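Local structure of phosphoribosylglycinamide synthetase (Anaerococcus prevotii, 4DIM) at residues A[209-214]-A[291-296]; A[258-263]-A[274-279]; A[286-291]-A[324-329]; A[328-333]-A[371-376]; A[352-357]-A[375-380]. The protein probably acts as an ATP-dependent ligase of the ATP-grasp family, binding ATP and a metal ion such as manganese. All coordinates share one frame; numbering follows the deposited sequence.

Interaction 1: A[209-214]-A[291-296]; sequences FVMPHG and INYGIE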
# COMPACT_ATOMS: atom_id res chain seq x y z
N PHE A 209 12.52 1.96 -10.41
CA PHE A 209 11.90 3.27 -10.38
C PHE A 209 11.40 3.64 -8.99
O PHE A 209 11.34 2.83 -8.08
CB PHE A 209 10.72 3.32 -11.38
CG PHE A 209 9.57 2.42 -11.02
CD1 PHE A 209 8.60 2.83 -10.12
CD2 PHE A 209 9.45 1.17 -11.58
CE1 PHE A 209 7.56 2.00 -9.78
CE2 PHE A 209 8.42 0.32 -11.21
CZ PHE A 209 7.48 0.75 -10.32
N VAL A 210 11.06 4.90 -8.84
CA VAL A 210 10.35 5.46 -7.71
C VAL A 210 9.31 6.38 -8.34
O VAL A 210 9.66 7.30 -9.09
CB VAL A 210 11.21 6.15 -6.62
CG1 VAL A 210 10.35 6.50 -5.42
CG2 VAL A 210 12.34 5.24 -6.18
N MSE A 211 8.03 6.03 -8.15
CA MSE A 211 6.95 6.79 -8.73
C MSE A 211 6.12 7.49 -7.64
O MSE A 211 5.18 6.88 -7.12
CB MSE A 211 6.04 5.88 -9.57
CG MSE A 211 5.01 6.67 -10.42
SE MSE A 211 3.61 5.50 -11.06
CE MSE A 211 2.73 5.40 -9.49
N PRO A 212 6.34 8.79 -7.41
CA PRO A 212 5.48 9.53 -6.46
C PRO A 212 4.02 9.56 -6.93
O PRO A 212 3.75 9.46 -8.11
CB PRO A 212 6.10 10.94 -6.44
CG PRO A 212 7.51 10.72 -6.84
CD PRO A 212 7.49 9.62 -7.83
N HIS A 213 3.09 9.64 -5.98
CA HIS A 213 1.68 9.69 -6.34
C HIS A 213 0.85 10.42 -5.28
O HIS A 213 1.22 10.53 -4.10
CB HIS A 213 1.07 8.30 -6.62
CG HIS A 213 1.29 7.29 -5.56
ND1 HIS A 213 0.50 7.25 -4.42
CD2 HIS A 213 2.18 6.26 -5.52
CE1 HIS A 213 0.98 6.27 -3.69
NE2 HIS A 213 1.98 5.62 -4.32
N GLY A 214 -0.23 10.99 -5.76
CA GLY A 214 -1.14 11.75 -4.93
C GLY A 214 -2.09 10.84 -4.21
O GLY A 214 -2.41 9.77 -4.72
N ILE A 291 -0.47 2.68 -16.10
CA ILE A 291 -0.79 3.91 -16.86
C ILE A 291 0.47 4.82 -17.04
O ILE A 291 0.78 5.22 -18.16
CB ILE A 291 -1.94 4.72 -16.16
CG1 ILE A 291 -3.30 4.04 -16.36
CG2 ILE A 291 -1.99 6.15 -16.61
CD1 ILE A 291 -4.40 4.45 -15.36
N ASN A 292 1.15 5.14 -15.94
CA ASN A 292 2.30 6.04 -15.91
C ASN A 292 3.49 5.58 -16.69
O ASN A 292 4.13 6.43 -17.30
CB ASN A 292 2.72 6.26 -14.49
CG ASN A 292 3.79 7.24 -14.29
OD1 ASN A 292 4.92 6.85 -14.09
ND2 ASN A 292 3.45 8.53 -14.33
N TYR A 293 3.82 4.29 -16.70
CA TYR A 293 4.98 3.82 -17.50
C TYR A 293 4.60 3.07 -18.77
O TYR A 293 5.50 2.74 -19.55
CB TYR A 293 5.85 2.91 -16.65
CG TYR A 293 6.48 3.63 -15.49
CD1 TYR A 293 7.47 4.58 -15.69
CD2 TYR A 293 6.06 3.39 -14.18
CE1 TYR A 293 8.03 5.27 -14.63
CE2 TYR A 293 6.61 4.09 -13.11
CZ TYR A 293 7.62 5.00 -13.34
OH TYR A 293 8.21 5.71 -12.33
N GLY A 294 3.31 2.77 -18.96
CA GLY A 294 2.85 1.98 -20.10
C GLY A 294 3.39 0.57 -20.08
O GLY A 294 3.86 0.05 -21.12
N ILE A 295 3.32 -0.06 -18.91
CA ILE A 295 3.84 -1.41 -18.68
C ILE A 295 2.75 -2.34 -18.12
O ILE A 295 1.60 -1.92 -17.91
CB ILE A 295 5.06 -1.36 -17.70
CG1 ILE A 295 4.68 -0.74 -16.35
CG2 ILE A 295 6.26 -0.67 -18.33
CD1 ILE A 295 5.65 -0.89 -15.31
N GLU A 296 3.14 -3.62 -17.94
CA GLU A 296 2.38 -4.71 -17.31
C GLU A 296 3.11 -5.07 -16.00
O GLU A 296 4.08 -5.83 -15.99
CB GLU A 296 2.29 -5.90 -18.26
CG GLU A 296 1.51 -5.56 -19.52
CD GLU A 296 1.40 -6.72 -20.49
OE1 GLU A 296 2.36 -6.95 -21.26
OE2 GLU A 296 0.36 -7.41 -20.45
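The rings of Phe-209 and Tyr-293 meet obliquely, with their planes 45° apart and their centroids separated by 4.9 Å. Tyr-293 CE2 lies over one face of the Phe-209 ring, offset toward the rim, and is 3.8 Å from Phe-209 CD1. The backbone N of Met-211 sits at the edge of that ring, in its plane. One face of the Tyr-293 ring carries the side-chain oxygen of its own neighbour, Asn-292 OD1, over the centre. Met-211 is a selenomethionine. Its CG stands anti to the backbone N (chi1 -170°), and the chain slides past Tyr-293 in the opposite direction. Met-211 SE comes to 3.9 Å from Tyr-293 CE2, an oblique Met-aromatic contact. Met-211 SE also rests 3.6 Å from Asn-292 OD1. The hydroxyl of Tyr-293 ends near two methylenes, with OH 3.5 Å from Met-211 CB. An alanine in place of Tyr-293 would probably open a gap beside the Phe-209 ring and leave the selenium arm of Met-211 freer to turn. Trp-314 meets both aromatic rings. Val-289 of helix 285-293 packs on Phe-209 and Met-211. Val-210 and Pro-212 instead pack on helix 236-253, so strand 206-219 is sandwiched between two helices.

Interaction 2: A[258-263]-A[274-279]; sequences CAVNVD and IELTGR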
# COMPACT_ATOMS: atom_id res chain seq x y z
N CYS A 258 11.05 -7.45 -4.80
CA CYS A 258 9.72 -7.10 -4.38
C CYS A 258 9.34 -5.77 -4.92
O CYS A 258 10.19 -4.93 -5.20
CB CYS A 258 9.61 -7.11 -2.85
SG CYS A 258 10.65 -5.88 -2.01
N ALA A 259 8.00 -5.57 -5.03
CA ALA A 259 7.40 -4.28 -5.35
C ALA A 259 7.31 -3.59 -4.00
O ALA A 259 7.25 -4.28 -2.99
CB ALA A 259 6.03 -4.49 -5.99
N VAL A 260 7.40 -2.30 -3.96
CA VAL A 260 7.42 -1.53 -2.70
C VAL A 260 6.37 -0.42 -2.71
O VAL A 260 6.11 0.23 -3.73
CB VAL A 260 8.84 -0.93 -2.48
CG1 VAL A 260 8.91 -0.03 -1.24
CG2 VAL A 260 9.91 -2.04 -2.45
N ASN A 261 5.80 -0.22 -1.55
CA ASN A 261 4.76 0.75 -1.27
C ASN A 261 5.22 1.61 -0.13
O ASN A 261 5.63 1.06 0.87
CB ASN A 261 3.46 0.03 -0.90
CG ASN A 261 2.33 0.98 -0.58
OD1 ASN A 261 1.84 1.69 -1.45
ND2 ASN A 261 2.04 1.17 0.67
N VAL A 262 5.21 2.93 -0.31
CA VAL A 262 5.70 3.93 0.62
C VAL A 262 4.68 5.07 0.90
O VAL A 262 3.95 5.53 -0.01
CB VAL A 262 7.02 4.56 0.10
CG1 VAL A 262 7.80 5.19 1.25
CG2 VAL A 262 7.88 3.53 -0.63
N ASP A 263 4.66 5.52 2.18
CA ASP A 263 3.88 6.65 2.68
C ASP A 263 4.90 7.71 3.03
O ASP A 263 5.75 7.48 3.90
CB ASP A 263 3.00 6.29 3.90
CG ASP A 263 1.98 5.18 3.71
OD1 ASP A 263 1.42 5.07 2.59
OD2 ASP A 263 1.64 4.52 4.72
N ILE A 274 7.18 7.76 6.21
CA ILE A 274 6.37 7.36 7.36
C ILE A 274 6.33 5.82 7.47
O ILE A 274 6.65 5.29 8.52
CB ILE A 274 4.94 7.92 7.28
CG1 ILE A 274 4.94 9.44 7.15
CG2 ILE A 274 4.14 7.48 8.50
CD1 ILE A 274 3.70 9.92 6.34
N GLU A 275 5.88 5.13 6.42
CA GLU A 275 5.73 3.68 6.33
C GLU A 275 6.33 3.17 5.00
O GLU A 275 6.30 3.87 4.00
CB GLU A 275 4.24 3.21 6.40
CG GLU A 275 3.34 3.81 7.46
CD GLU A 275 3.64 3.46 8.92
OE1 GLU A 275 4.56 2.64 9.17
OE2 GLU A 275 2.94 3.99 9.81
N LEU A 276 6.83 1.94 5.01
CA LEU A 276 7.43 1.28 3.85
C LEU A 276 7.19 -0.23 3.94
O LEU A 276 7.61 -0.86 4.90
CB LEU A 276 8.93 1.58 3.78
CG LEU A 276 9.57 1.27 2.41
CD1 LEU A 276 10.52 2.39 1.92
CD2 LEU A 276 10.30 -0.04 2.40
N THR A 277 6.54 -0.83 2.93
CA THR A 277 6.28 -2.28 2.94
C THR A 277 6.77 -2.90 1.60
O THR A 277 6.68 -2.27 0.57
CB THR A 277 4.80 -2.55 3.28
OG1 THR A 277 4.46 -3.90 3.04
CG2 THR A 277 3.86 -1.71 2.53
N GLY A 278 7.28 -4.13 1.63
CA GLY A 278 7.75 -4.83 0.44
C GLY A 278 6.67 -5.52 -0.38
O GLY A 278 6.82 -6.67 -0.76
N ARG A 279 5.58 -4.81 -0.68
CA ARG A 279 4.55 -5.25 -1.60
C ARG A 279 3.87 -4.00 -2.28
O ARG A 279 4.04 -2.85 -1.86
CB ARG A 279 3.53 -6.20 -0.94
CG ARG A 279 2.91 -5.73 0.36
CD ARG A 279 1.74 -4.83 0.12
NE ARG A 279 1.34 -4.12 1.34
CZ ARG A 279 0.52 -3.07 1.37
NH1 ARG A 279 0.22 -2.49 2.52
NH2 ARG A 279 0.00 -2.59 0.26
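Val-262 and Leu-276 lie side by side and point the same way, with Val-262 CG2 3.8 Å from Leu-276 CD1. Val-260 reaches the same leucine at a slant, and Val-260 CG1 is 3.9 Å from Leu-276 CD2. Leu-276 CG is anti to the backbone N (chi1 -164°), and the two methyls of the fork divide between the two valines. Ala-249 and Leu-253 of helix 236-253 also pack on this leucine.

The other sheet face is polar. Asn-261 and Thr-277 cross obliquely, Asn-261 CB lying 3.9 Å from Thr-277 CG2. Their polar ends bond to other parts of the chain: Asn-261 OD1 to Gln-199, and Thr-277 OG1 to Asp-81, which also pairs with Arg-279. Asp-263 and Glu-275 cross too, with carboxylate planes 87° apart. Asp-263 OD2 touches Glu-275 CG at 3.3 Å.

The strands form an antiparallel hairpin. Asn-261 and Thr-277 are a hydrogen-bonded pair. At Asp-263 a classic beta bulge appears: Asp-263 O takes a bond from Ile-274 N at 2.7 Å and a weak one from Glu-275 N at 3.4 Å. Gly-278 centres an inverse gamma turn.

One face is therefore hydrocarbon, and the other carries polar and charged groups. Asp-263 OD2 and Glu-275 OE2 are 5.3 Å apart, a like-charge proximity that the salt bridge from Lys-110 to Glu-275 probably eases.

Interaction 3: A[286-291]-A[324-329]; sequences PELVEI and GLARMI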
# COMPACT_ATOMS: atom_id res chain seq x y z
N PRO A 286 -1.37 -0.34 -8.63
CA PRO A 286 -0.66 -1.05 -9.72
C PRO A 286 -1.15 -0.63 -11.11
O PRO A 286 -0.38 -0.54 -12.05
CB PRO A 286 -0.95 -2.53 -9.45
CG PRO A 286 -1.54 -2.56 -8.07
CD PRO A 286 -2.16 -1.27 -7.81
N GLU A 287 -2.43 -0.32 -11.19
CA GLU A 287 -3.07 0.21 -12.38
C GLU A 287 -2.50 1.60 -12.71
O GLU A 287 -2.28 1.87 -13.88
CB GLU A 287 -4.61 0.25 -12.21
CG GLU A 287 -5.29 -1.11 -12.23
CD GLU A 287 -5.18 -2.03 -11.03
OE1 GLU A 287 -4.78 -1.56 -9.95
OE2 GLU A 287 -5.52 -3.23 -11.17
N LEU A 288 -2.19 2.44 -11.71
CA LEU A 288 -1.56 3.74 -11.99
C LEU A 288 -0.08 3.63 -12.35
O LEU A 288 0.41 4.47 -13.14
CB LEU A 288 -1.72 4.72 -10.83
CG LEU A 288 -3.17 5.14 -10.49
CD1 LEU A 288 -3.18 5.91 -9.30
CD2 LEU A 288 -3.81 5.92 -11.61
N VAL A 289 0.61 2.57 -11.87
CA VAL A 289 1.99 2.28 -12.31
C VAL A 289 1.93 1.92 -13.79
O VAL A 289 2.74 2.39 -14.59
CB VAL A 289 2.69 1.17 -11.50
CG1 VAL A 289 4.10 0.97 -11.99
CG2 VAL A 289 2.75 1.47 -10.03
N GLU A 290 0.95 1.08 -14.16
CA GLU A 290 0.75 0.61 -15.54
C GLU A 290 0.47 1.80 -16.47
O GLU A 290 1.18 1.97 -17.45
CB GLU A 290 -0.38 -0.45 -15.62
CG GLU A 290 0.05 -1.81 -15.08
CD GLU A 290 -0.93 -2.97 -15.05
OE1 GLU A 290 -2.16 -2.74 -14.99
OE2 GLU A 290 -0.44 -4.12 -14.98
N ILE A 291 -0.47 2.68 -16.10
CA ILE A 291 -0.79 3.91 -16.86
C ILE A 291 0.47 4.82 -17.04
O ILE A 291 0.78 5.22 -18.16
CB ILE A 291 -1.94 4.72 -16.16
CG1 ILE A 291 -3.30 4.04 -16.36
CG2 ILE A 291 -1.99 6.15 -16.61
CD1 ILE A 291 -4.40 4.45 -15.36
N GLY A 324 -2.89 9.55 -14.80
CA GLY A 324 -3.87 8.58 -14.32
C GLY A 324 -4.53 9.06 -13.03
O GLY A 324 -3.94 9.81 -12.23
N LEU A 325 -5.83 8.69 -12.88
CA LEU A 325 -6.67 9.04 -11.73
C LEU A 325 -7.53 7.84 -11.40
O LEU A 325 -8.21 7.32 -12.28
CB LEU A 325 -7.55 10.29 -12.03
CG LEU A 325 -8.61 10.71 -10.97
CD1 LEU A 325 -7.98 11.04 -9.64
CD2 LEU A 325 -9.41 11.87 -11.42
N ALA A 326 -7.51 7.41 -10.16
CA ALA A 326 -8.30 6.27 -9.67
C ALA A 326 -9.06 6.72 -8.49
O ALA A 326 -8.46 7.30 -7.59
CB ALA A 326 -7.40 5.10 -9.29
N ARG A 327 -10.37 6.52 -8.50
CA ARG A 327 -11.21 6.90 -7.39
C ARG A 327 -12.20 5.84 -7.02
O ARG A 327 -12.87 5.28 -7.90
CB ARG A 327 -11.97 8.18 -7.76
CG ARG A 327 -11.14 9.40 -7.56
CD ARG A 327 -12.02 10.61 -7.65
NE ARG A 327 -11.19 11.81 -7.65
CZ ARG A 327 -11.51 12.97 -8.18
NH1 ARG A 327 -12.69 13.14 -8.78
NH2 ARG A 327 -10.66 13.99 -8.13
N MSE A 328 -12.39 5.64 -5.70
CA MSE A 328 -13.44 4.77 -5.19
C MSE A 328 -14.77 5.50 -5.32
O MSE A 328 -14.83 6.70 -5.05
CB MSE A 328 -13.21 4.38 -3.73
CG MSE A 328 -11.84 3.72 -3.44
SE MSE A 328 -11.23 2.18 -4.62
CE MSE A 328 -9.81 3.08 -5.70
N ILE A 329 -15.83 4.78 -5.75
CA ILE A 329 -17.21 5.26 -5.77
C ILE A 329 -17.76 5.04 -4.36
O ILE A 329 -17.71 3.93 -3.87
CB ILE A 329 -18.11 4.57 -6.83
CG1 ILE A 329 -17.53 4.72 -8.26
CG2 ILE A 329 -19.54 5.17 -6.76
CD1 ILE A 329 -18.25 3.88 -9.27
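Leu-288 and Gly-324 bring helix 286-291 against strand 324-329, with their CA atoms 5.8 Å apart. The two axes run nearly antiparallel, at 165°, and approach to 8.5 Å. The helix keeps its regular backbone bonds, from Glu-290 N to Pro-286 O and from Ile-291 N to Glu-287 O. The strand is extended. Its own backbone bonds go to its sheet neighbours: Gly-324 and Ala-326 pair with Val-230 and His-228, and Leu-325 pairs with Val-379.

Two side chains one helical turn apart do most of the touching. Leu-288 CG is anti to the carbonyl carbon (chi1 -64°). Beyond it the fork spreads over the strand. Leu-288 CD2 rests on the backbone, 3.5 Å from Gly-324 C and 3.7 Å from Leu-325 N. Leu-288 CD1 lies 4.3 Å from Ala-326 CB. Ile-291 adds its branch methyl: Ile-291 CG2 sits 3.8 Å from Gly-324 CA. A side chain on Gly-324 would point toward the helix, and its absence lets both methyl groups settle onto the main chain.

Ala-326 faces the helix with a small group, while Leu-325 points away and packs on Cys-387, Lys-388 and Leu-391 of helix 384-395. Ile-291 also reaches Ile-378 and Lys-380 of strand 375-381.

The interface is methyl groups against a glycine backbone and an alanine. It rests on van der Waals contact and burial of apolar surface. Polar bonding is left to the sheet on the strand side and to the helix's own backbone on the other. The acids turn aside: Glu-287 bonds Tyr-298, and Glu-290 bonds the backbone of Tyr-297.

Interaction 4: A[328-333]-A[371-376]; sequences MIIETE and NDCIGQ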
# COMPACT_ATOMS: atom_id res chain seq x y z
N MSE A 328 -12.39 5.64 -5.70
CA MSE A 328 -13.44 4.77 -5.19
C MSE A 328 -14.77 5.50 -5.32
O MSE A 328 -14.83 6.70 -5.05
CB MSE A 328 -13.21 4.38 -3.73
CG MSE A 328 -11.84 3.72 -3.44
SE MSE A 328 -11.23 2.18 -4.62
CE MSE A 328 -9.81 3.08 -5.70
N ILE A 329 -15.83 4.78 -5.75
CA ILE A 329 -17.21 5.26 -5.77
C ILE A 329 -17.76 5.04 -4.36
O ILE A 329 -17.71 3.93 -3.87
CB ILE A 329 -18.11 4.57 -6.83
CG1 ILE A 329 -17.53 4.72 -8.26
CG2 ILE A 329 -19.54 5.17 -6.76
CD1 ILE A 329 -18.25 3.88 -9.27
N ILE A 330 -18.26 6.09 -3.71
CA ILE A 330 -18.77 5.98 -2.34
C ILE A 330 -20.12 6.67 -2.21
O ILE A 330 -20.49 7.48 -3.07
CB ILE A 330 -17.74 6.57 -1.33
CG1 ILE A 330 -17.46 8.07 -1.60
CG2 ILE A 330 -16.43 5.77 -1.36
CD1 ILE A 330 -16.98 8.77 -0.46
N GLU A 331 -20.87 6.32 -1.14
CA GLU A 331 -22.16 6.96 -0.81
C GLU A 331 -21.99 7.63 0.54
O GLU A 331 -21.52 7.00 1.48
CB GLU A 331 -23.31 5.95 -0.82
CG GLU A 331 -24.66 6.56 -0.46
CD GLU A 331 -25.16 7.66 -1.37
OE1 GLU A 331 -25.36 7.39 -2.58
OE2 GLU A 331 -25.41 8.78 -0.87
N THR A 332 -22.36 8.91 0.64
CA THR A 332 -22.15 9.71 1.85
C THR A 332 -23.42 10.19 2.56
O THR A 332 -23.32 10.52 3.74
CB THR A 332 -21.33 10.93 1.47
OG1 THR A 332 -21.87 11.45 0.24
CG2 THR A 332 -19.84 10.59 1.29
N GLU A 333 -24.57 10.29 1.88
CA GLU A 333 -25.81 10.75 2.51
C GLU A 333 -26.99 9.82 2.17
O GLU A 333 -28.13 10.29 2.04
CB GLU A 333 -26.09 12.21 2.09
CG GLU A 333 -25.27 13.24 2.85
CD GLU A 333 -25.80 13.59 4.23
OE1 GLU A 333 -25.11 13.28 5.23
OE2 GLU A 333 -26.91 14.17 4.32
N ASN A 371 -14.52 -0.95 3.06
CA ASN A 371 -15.38 -2.06 2.62
C ASN A 371 -16.76 -1.56 2.22
O ASN A 371 -17.53 -2.33 1.62
CB ASN A 371 -15.48 -3.14 3.70
CG ASN A 371 -14.11 -3.66 4.11
OD1 ASN A 371 -13.48 -4.45 3.40
ND2 ASN A 371 -13.57 -3.15 5.23
N ASP A 372 -17.07 -0.27 2.50
CA ASP A 372 -18.31 0.38 2.10
C ASP A 372 -18.22 0.98 0.66
O ASP A 372 -19.16 1.68 0.25
CB ASP A 372 -18.69 1.49 3.11
CG ASP A 372 -18.84 1.02 4.53
OD1 ASP A 372 -19.54 0.01 4.75
OD2 ASP A 372 -18.28 1.69 5.43
N CYS A 373 -17.12 0.73 -0.11
CA CYS A 373 -16.98 1.23 -1.49
C CYS A 373 -17.99 0.50 -2.37
O CYS A 373 -18.15 -0.72 -2.25
CB CYS A 373 -15.56 1.03 -2.03
SG CYS A 373 -14.28 2.07 -1.24
N ILE A 374 -18.67 1.26 -3.25
CA ILE A 374 -19.65 0.74 -4.22
C ILE A 374 -18.91 0.23 -5.47
O ILE A 374 -19.36 -0.71 -6.13
CB ILE A 374 -20.70 1.82 -4.57
CG1 ILE A 374 -21.60 2.09 -3.34
CG2 ILE A 374 -21.54 1.44 -5.81
CD1 ILE A 374 -21.14 3.25 -2.46
N GLY A 375 -17.78 0.84 -5.79
CA GLY A 375 -17.00 0.45 -6.95
C GLY A 375 -15.77 1.30 -7.08
O GLY A 375 -15.34 1.94 -6.12
N GLN A 376 -15.22 1.33 -8.29
CA GLN A 376 -14.05 2.13 -8.60
C GLN A 376 -13.98 2.46 -10.07
O GLN A 376 -14.45 1.69 -10.91
CB GLN A 376 -12.75 1.44 -8.18
CG GLN A 376 -12.41 0.20 -9.00
CD GLN A 376 -11.33 -0.61 -8.36
OE1 GLN A 376 -11.05 -0.52 -7.17
NE2 GLN A 376 -10.76 -1.49 -9.11
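Ile-329 is tied to the 371-376 segment by two backbone hydrogen bonds. Ile-329 N donates to Gly-375 O at 2.9 Å, with the donor standing 55° out of the carbonyl plane. Ile-329 O accepts from Ile-374 N, also at 2.9 Å. Ile-329 and Gly-375 thus form an antiparallel hydrogen-bonded pair, and Met-328 with Gln-376 is the non-hydrogen-bonded pair beside it. Met-328 CA also makes a CA-H...O contact with Gly-375 O.

The side-chain contacts are van der Waals approaches. Met-328, a selenomethionine, sets CB 3.6 Å from Cys-373 SG. Its chain bends at chi2 and chi3 and then runs beside Gln-376, pointing the same way. Met-328 SE lies 3.7 Å from Gln-376 OE1, while the amide nitrogen of that residue is bonded to Glu-353. Ile-329, whose side chain is on the face opposite Met-328, crosses Ile-374 at about a right angle, with Ile-329 CG2 4.2 Å from Ile-374 CB. Ile-374 CD1 reaches on to Glu-331 CB at 3.8 Å.

These residues join the ends of two adjacent sheet strands, 323-329 and 375-381. Met-328 also bonds through its backbone to Val-226 of strand 223-230. Ile-329 packs on Phe-356 and on Ile-395 of helix 384-395.

Interaction 5: A[352-357]-A[375-380]; sequences VEITFF and GQIIVK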
# COMPACT_ATOMS: atom_id res chain seq x y z
N VAL A 352 -10.14 3.30 -18.28
CA VAL A 352 -9.42 2.07 -18.06
C VAL A 352 -10.32 1.07 -17.36
O VAL A 352 -10.30 -0.12 -17.69
CB VAL A 352 -8.15 2.37 -17.24
CG1 VAL A 352 -7.47 1.09 -16.79
CG2 VAL A 352 -7.20 3.27 -18.03
N GLU A 353 -11.06 1.52 -16.36
CA GLU A 353 -11.90 0.64 -15.58
C GLU A 353 -13.08 1.36 -14.95
O GLU A 353 -12.95 2.51 -14.54
CB GLU A 353 -11.06 0.02 -14.46
CG GLU A 353 -11.65 -1.25 -13.89
CD GLU A 353 -11.00 -1.71 -12.62
OE1 GLU A 353 -9.77 -1.99 -12.62
OE2 GLU A 353 -11.72 -1.80 -11.60
N ILE A 354 -14.24 0.69 -14.95
CA ILE A 354 -15.47 1.06 -14.25
C ILE A 354 -16.00 -0.23 -13.72
O ILE A 354 -16.57 -1.01 -14.50
CB ILE A 354 -16.56 1.84 -15.04
CG1 ILE A 354 -16.12 3.28 -15.36
CG2 ILE A 354 -17.87 1.88 -14.20
CD1 ILE A 354 -17.04 4.02 -16.36
N THR A 355 -15.77 -0.52 -12.45
CA THR A 355 -16.29 -1.75 -11.87
C THR A 355 -17.10 -1.45 -10.65
O THR A 355 -16.74 -0.57 -9.86
CB THR A 355 -15.15 -2.74 -11.55
OG1 THR A 355 -14.24 -2.15 -10.64
CG2 THR A 355 -14.43 -3.23 -12.81
N PHE A 356 -18.16 -2.23 -10.47
CA PHE A 356 -19.02 -2.16 -9.30
C PHE A 356 -18.81 -3.40 -8.45
O PHE A 356 -18.61 -4.50 -8.97
CB PHE A 356 -20.49 -1.99 -9.71
CG PHE A 356 -20.68 -0.74 -10.53
CD1 PHE A 356 -20.52 0.52 -9.95
CD2 PHE A 356 -20.86 -0.81 -11.91
CE1 PHE A 356 -20.59 1.67 -10.73
CE2 PHE A 356 -20.90 0.34 -12.68
CZ PHE A 356 -20.79 1.57 -12.09
N PHE A 357 -18.77 -3.18 -7.13
CA PHE A 357 -18.61 -4.22 -6.11
C PHE A 357 -19.95 -4.69 -5.53
O PHE A 357 -20.00 -5.81 -5.04
CB PHE A 357 -17.73 -3.70 -4.96
CG PHE A 357 -16.43 -3.03 -5.35
CD1 PHE A 357 -15.64 -3.56 -6.36
CD2 PHE A 357 -15.95 -1.94 -4.64
CE1 PHE A 357 -14.44 -2.96 -6.70
CE2 PHE A 357 -14.76 -1.35 -4.98
CZ PHE A 357 -14.03 -1.84 -6.03
N GLY A 375 -17.78 0.84 -5.79
CA GLY A 375 -17.00 0.45 -6.95
C GLY A 375 -15.77 1.30 -7.08
O GLY A 375 -15.34 1.94 -6.12
N GLN A 376 -15.22 1.33 -8.29
CA GLN A 376 -14.05 2.13 -8.60
C GLN A 376 -13.98 2.46 -10.07
O GLN A 376 -14.45 1.69 -10.91
CB GLN A 376 -12.75 1.44 -8.18
CG GLN A 376 -12.41 0.20 -9.00
CD GLN A 376 -11.33 -0.61 -8.36
OE1 GLN A 376 -11.05 -0.52 -7.17
NE2 GLN A 376 -10.76 -1.49 -9.11
N ILE A 377 -13.36 3.61 -10.35
CA ILE A 377 -13.18 4.19 -11.67
C ILE A 377 -11.71 4.47 -11.88
O ILE A 377 -11.08 5.10 -11.02
CB ILE A 377 -13.98 5.52 -11.81
CG1 ILE A 377 -15.51 5.30 -11.59
CG2 ILE A 377 -13.70 6.19 -13.18
CD1 ILE A 377 -16.24 6.56 -11.30
N ILE A 378 -11.19 4.11 -13.06
CA ILE A 378 -9.84 4.44 -13.44
C ILE A 378 -9.87 5.07 -14.83
O ILE A 378 -10.41 4.51 -15.77
CB ILE A 378 -8.84 3.27 -13.39
CG1 ILE A 378 -9.00 2.45 -12.14
CG2 ILE A 378 -7.39 3.83 -13.50
CD1 ILE A 378 -8.25 1.23 -12.16
N VAL A 379 -9.23 6.24 -14.94
CA VAL A 379 -9.08 6.98 -16.18
C VAL A 379 -7.60 7.35 -16.37
O VAL A 379 -6.83 7.34 -15.40
CB VAL A 379 -9.97 8.21 -16.26
CG1 VAL A 379 -11.43 7.81 -16.06
CG2 VAL A 379 -9.55 9.27 -15.26
N LYS A 380 -7.24 7.58 -17.65
CA LYS A 380 -5.93 8.01 -18.13
C LYS A 380 -6.15 9.13 -19.16
O LYS A 380 -7.17 9.09 -19.85
CB LYS A 380 -5.12 6.82 -18.75
CG LYS A 380 -5.73 6.16 -19.99
CD LYS A 380 -4.80 5.09 -20.53
CE LYS A 380 -5.34 4.23 -21.65
NZ LYS A 380 -5.79 5.01 -22.84
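Phe-357 lays one ring face over Gly-375, whose CA is 3.6 Å from the ring centroid, a CH-pi contact. A side chain on Gly-375 would point toward the backbone around Thr-355 O. At the ring edge, in plane, Gln-376 OE1 is 3.5 Å from Phe-357 CZ, and the ring and amide planes stand 76° apart.

The other end of that amide is held by Glu-353. Gln-376 NE2 donates to Glu-353 OE2 at 2.7 Å, nearly straight at 167° and on the syn side of the carboxylate. Thr-355 OG1 donates to the anti lone pair of the same oxygen, Glu-353 OE2, also at 2.7 Å. Glu-353 CG is anti to the backbone N (chi1 -159°), and the chain is extended beyond it. An alanine at Glu-353 would probably leave the Gln-376 amide free to turn and Thr-355 OG1 without this acceptor.

The strands are antiparallel. At the Val-352 end they form a classic beta bulge: Ile-378 O accepts from Val-352 N at 2.8 Å and from Glu-353 N at 3.1 Å. Val-352 CG2 packs 3.8 Å from Lys-380 CG, the chains crossing at about a right angle.

Strand 351-356 is outermost in the large antiparallel sheet, and strand 375-381 lies between it and strand 323-329. Helix 384-395 packs on Ile-354, Ile-377 and Val-379. Helix 285-293 packs on Val-352 and Ile-378, on the other face.

How the interactions relate
All five contacts reach one large antiparallel sheet. Interaction 2 joins strand 258-267 to the outermost strand 270-277. Interactions 4 and 5 lie toward the other end, with strands 323-329, 375-381 and 351-356 side by side. Helix 285-293 bridges the middle: interactions 1 and 3 share it and Ile-291, and their centres are about 10 Å apart. Ile-291 also touches interaction 5, centred about 8 Å from interaction 3. Interactions 2 and 4 are about 25 Å apart between centres. Along the chain, interaction 2 is nested inside interaction 1, and interaction 3 crosses interaction 1. The helix packs on both strand 206-219 and strand 323-329, spanning part of the shared sheet.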